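Side-chain contacts in thermostable monoacylglycerol lipase (Bacillus, PDB 4LHE), which hydrolyses monoacylglycerols to glycerol and free fatty acids, as an esterase of the alpha/beta hydrolase fold: residues 96-99 with 100-104; 198-201 with 202-205. All coordinates share one frame; numbering follows the deposited sequence.

Contact 1 of 2, residues 96-99 with 100-104; sequences LSMG and GTLTL. With SO4 (sulfate ion), chain D.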
# COMPACT_ATOMS: atom_id res chain seq x y z
N LEU A 96 0.76 1.15 -1.96
CA LEU A 96 2.20 1.35 -1.89
C LEU A 96 2.84 0.58 -0.73
O LEU A 96 2.38 0.67 0.41
CB LEU A 96 2.49 2.84 -1.73
CG LEU A 96 3.94 3.22 -1.49
CD1 LEU A 96 4.78 2.91 -2.73
CD2 LEU A 96 4.01 4.70 -1.13
N SER A 97 3.90 -0.16 -1.02
CA SER A 97 4.67 -0.83 0.03
C SER A 97 3.65 -1.61 0.87
O SER A 97 2.77 -2.25 0.29
CB SER A 97 5.48 0.17 0.82
OG SER A 97 6.42 -0.51 1.65
N MET A 98 3.72 -1.55 2.21
CA MET A 98 2.68 -2.19 3.03
C MET A 98 1.25 -2.12 2.47
O MET A 98 0.44 -3.03 2.68
CB MET A 98 2.67 -1.75 4.50
CG MET A 98 1.81 -2.67 5.38
SD MET A 98 1.52 -2.22 7.12
CE MET A 98 0.38 -0.87 6.92
N GLY A 99 0.93 -1.05 1.77
CA GLY A 99 -0.38 -0.98 1.13
C GLY A 99 -0.44 -1.99 0.01
O GLY A 99 -1.52 -2.50 -0.35
N GLY A 100 0.73 -2.30 -0.55
CA GLY A 100 0.84 -3.37 -1.53
C GLY A 100 0.73 -4.74 -0.90
O GLY A 100 0.18 -5.67 -1.50
N THR A 101 1.24 -4.88 0.32
CA THR A 101 1.07 -6.13 1.04
C THR A 101 -0.41 -6.35 1.34
O THR A 101 -0.93 -7.47 1.22
CB THR A 101 1.87 -6.11 2.36
OG1 THR A 101 3.24 -5.76 2.09
CG2 THR A 101 1.81 -7.47 3.03
N LEU A 102 -1.09 -5.27 1.71
CA LEU A 102 -2.49 -5.32 2.11
C LEU A 102 -3.39 -5.52 0.91
O LEU A 102 -4.50 -6.03 1.04
CB LEU A 102 -2.87 -4.02 2.83
CG LEU A 102 -2.35 -3.96 4.26
CD1 LEU A 102 -2.44 -2.55 4.78
CD2 LEU A 102 -3.19 -4.92 5.13
N THR A 103 -2.90 -5.09 -0.25
CA THR A 103 -3.58 -5.30 -1.51
C THR A 103 -3.53 -6.79 -1.86
O THR A 103 -4.55 -7.39 -2.22
CB THR A 103 -2.94 -4.47 -2.64
OG1 THR A 103 -3.22 -3.08 -2.41
CG2 THR A 103 -3.50 -4.88 -4.00
N LEU A 104 -2.34 -7.37 -1.75
CA LEU A 104 -2.16 -8.80 -1.97
C LEU A 104 -3.03 -9.58 -1.01
O LEU A 104 -3.72 -10.51 -1.42
CB LEU A 104 -0.70 -9.18 -1.75
CG LEU A 104 0.26 -8.55 -2.76
CD1 LEU A 104 1.66 -8.58 -2.20
CD2 LEU A 104 0.20 -9.29 -4.11
S SO4 D . 6.08 2.15 3.63
O1 SO4 D . 6.03 2.84 4.92
O2 SO4 D . 5.58 3.05 2.57
O3 SO4 D . 7.47 1.81 3.34
O4 SO4 D . 5.29 0.92 3.75
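M98 and L102 meet one turn apart on helix 98-109, at the start of the helix that follows the probable nucleophile elbow (G95, S97, G99) of this alpha/beta hydrolase fold. The M98 chain leaves with CG anti to the backbone N (chi1 -167°) and bends only at chi3, which brings its CE alongside L102 CD1 at 3.9 Å, the two side chains crossing at a slant. L102 CG sits off the oxygen end of the M98 carbonyl, 3.3 Å from M98 O, while L102 N donates to that same oxygen at 2.9 Å. Beyond this pair, W73 and V74 of helix 70-87 and L170 and L173 of helix 164-179 pack on the two side chains.

S97, probably the catalytic nucleophile, has a positive phi, the strained backbone expected of the elbow. Its OG bonds to sulfate O4 at 2.8 Å, and M98 N adds a weak bond to the same oxygen. F29 N, T30 N and H226 NE2 also bind the sulfate, consistent with an ion lodged where substrate reacts. T101 turns its OG1 to A122 O, outside this turn.

Two donors of T103 grip G99 O from opposite faces of its carbonyl plane. The backbone T103 N reaches G99 O at 2.9 Å. T103 OG1, set beside that N by chi1 -70°, comes closer, 2.7 Å from G99 O.

Contact 2 of 2, residues 198-201 with 202-205; sequences VVPP and GNAD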
# COMPACT_ATOMS: atom_id res chain seq x y z
N VAL A 198 14.31 0.56 0.35
CA VAL A 198 13.55 0.12 1.52
C VAL A 198 13.07 -1.32 1.36
O VAL A 198 13.33 -2.17 2.21
CB VAL A 198 12.32 1.02 1.79
CG1 VAL A 198 11.53 0.49 2.98
CG2 VAL A 198 12.77 2.45 2.04
N VAL A 199 12.36 -1.58 0.26
CA VAL A 199 11.86 -2.91 -0.08
C VAL A 199 12.67 -3.42 -1.27
O VAL A 199 12.76 -2.74 -2.29
CB VAL A 199 10.35 -2.87 -0.43
CG1 VAL A 199 9.88 -4.23 -0.94
CG2 VAL A 199 9.53 -2.46 0.78
N PRO A 200 13.31 -4.59 -1.12
CA PRO A 200 14.19 -5.11 -2.18
C PRO A 200 13.38 -5.41 -3.43
O PRO A 200 12.31 -6.01 -3.31
CB PRO A 200 14.71 -6.43 -1.58
CG PRO A 200 14.54 -6.27 -0.06
CD PRO A 200 13.28 -5.45 0.07
N PRO A 201 13.87 -5.00 -4.61
CA PRO A 201 13.09 -5.16 -5.85
C PRO A 201 12.74 -6.62 -6.14
O PRO A 201 11.78 -6.88 -6.88
CB PRO A 201 14.02 -4.61 -6.93
CG PRO A 201 14.94 -3.67 -6.21
CD PRO A 201 15.13 -4.28 -4.86
N GLY A 202 13.49 -7.55 -5.56
CA GLY A 202 13.24 -8.96 -5.75
C GLY A 202 11.87 -9.39 -5.24
O GLY A 202 11.40 -10.47 -5.60
N ASN A 203 11.24 -8.57 -4.40
CA ASN A 203 9.90 -8.87 -3.90
C ASN A 203 8.91 -8.97 -5.07
O ASN A 203 7.97 -9.75 -5.04
CB ASN A 203 9.44 -7.82 -2.86
CG ASN A 203 9.83 -8.20 -1.42
OD1 ASN A 203 8.99 -8.27 -0.53
ND2 ASN A 203 11.12 -8.43 -1.20
N ALA A 204 9.17 -8.19 -6.12
CA ALA A 204 8.36 -8.23 -7.33
C ALA A 204 8.33 -9.64 -7.91
O ALA A 204 7.26 -10.16 -8.28
CB ALA A 204 8.92 -7.26 -8.34
N ASP A 205 9.50 -10.26 -7.98
CA ASP A 205 9.63 -11.61 -8.53
C ASP A 205 8.93 -12.67 -7.68
O ASP A 205 8.29 -13.57 -8.21
CB ASP A 205 11.11 -11.95 -8.73
CG ASP A 205 11.78 -11.04 -9.73
OD1 ASP A 205 11.22 -10.88 -10.83
OD2 ASP A 205 12.85 -10.47 -9.43
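P200 O accepts the backbone N-H of N203 at 3.0 Å in a nearly straight bond (169° at the hydrogen), although the donor stands above the carbonyl plane. N203 CB also stands in front of that oxygen, 3.4 Å from P200 O. One residue on, A204 N bonds to P201 O at 3.0 Å, again from above the carbonyl plane, and A204 CB leans on that oxygen. Both bonds, each spanning three residues, lead the chain into helix 202-210.

The N203 amide extends back over the loop. V199 crosses it at about a right angle, its CG1 4.0 Å from N203 CG; this methyl is anti to the backbone N (chi1 173°), which directs it at the amide. On the proline side N203 ND2 passes slantwise by the ring, 3.9 Å from P200 CD. In this alpha/beta hydrolase fold the loop after strand 188-193 carries D196, the probable acid of the Ser-His-Asp triad, whose OD1 accepts from V198 N and V199 N. N203 OD1 takes hydrogen bonds from V123 N and D124 N, tying the helix start to the loop after strand 115-119. A leucine in its place would probably leave those two backbone N-H groups without their acceptor and set that loop freer to shift. P201 packs against V192 and R220, while the A204 methyl meets I190 of strand 188-193 and I218 of strand 216-221.

Overall arrangement
Contact 1 comes first along the chain, at the probable elbow between strand 90-96 and helix 98-109; contact 2 follows about a hundred residues later, in the loop after strand 188-193 and the start of helix 202-210. Strands 90-96, 115-119 and 188-193 run side by side and parallel in the seven-stranded sheet, and both contacts lie at the carboxyl ends of these strands, where the probable active site lies, with centres about 12 Å apart. They touch where S97 OG lies 3.8 Å from V199 CG2. V199 thus places an apolar side chain beside S97 and H226, about 5 Å from the sulfate, while contact 1 sits deeper, near the centre of the chain.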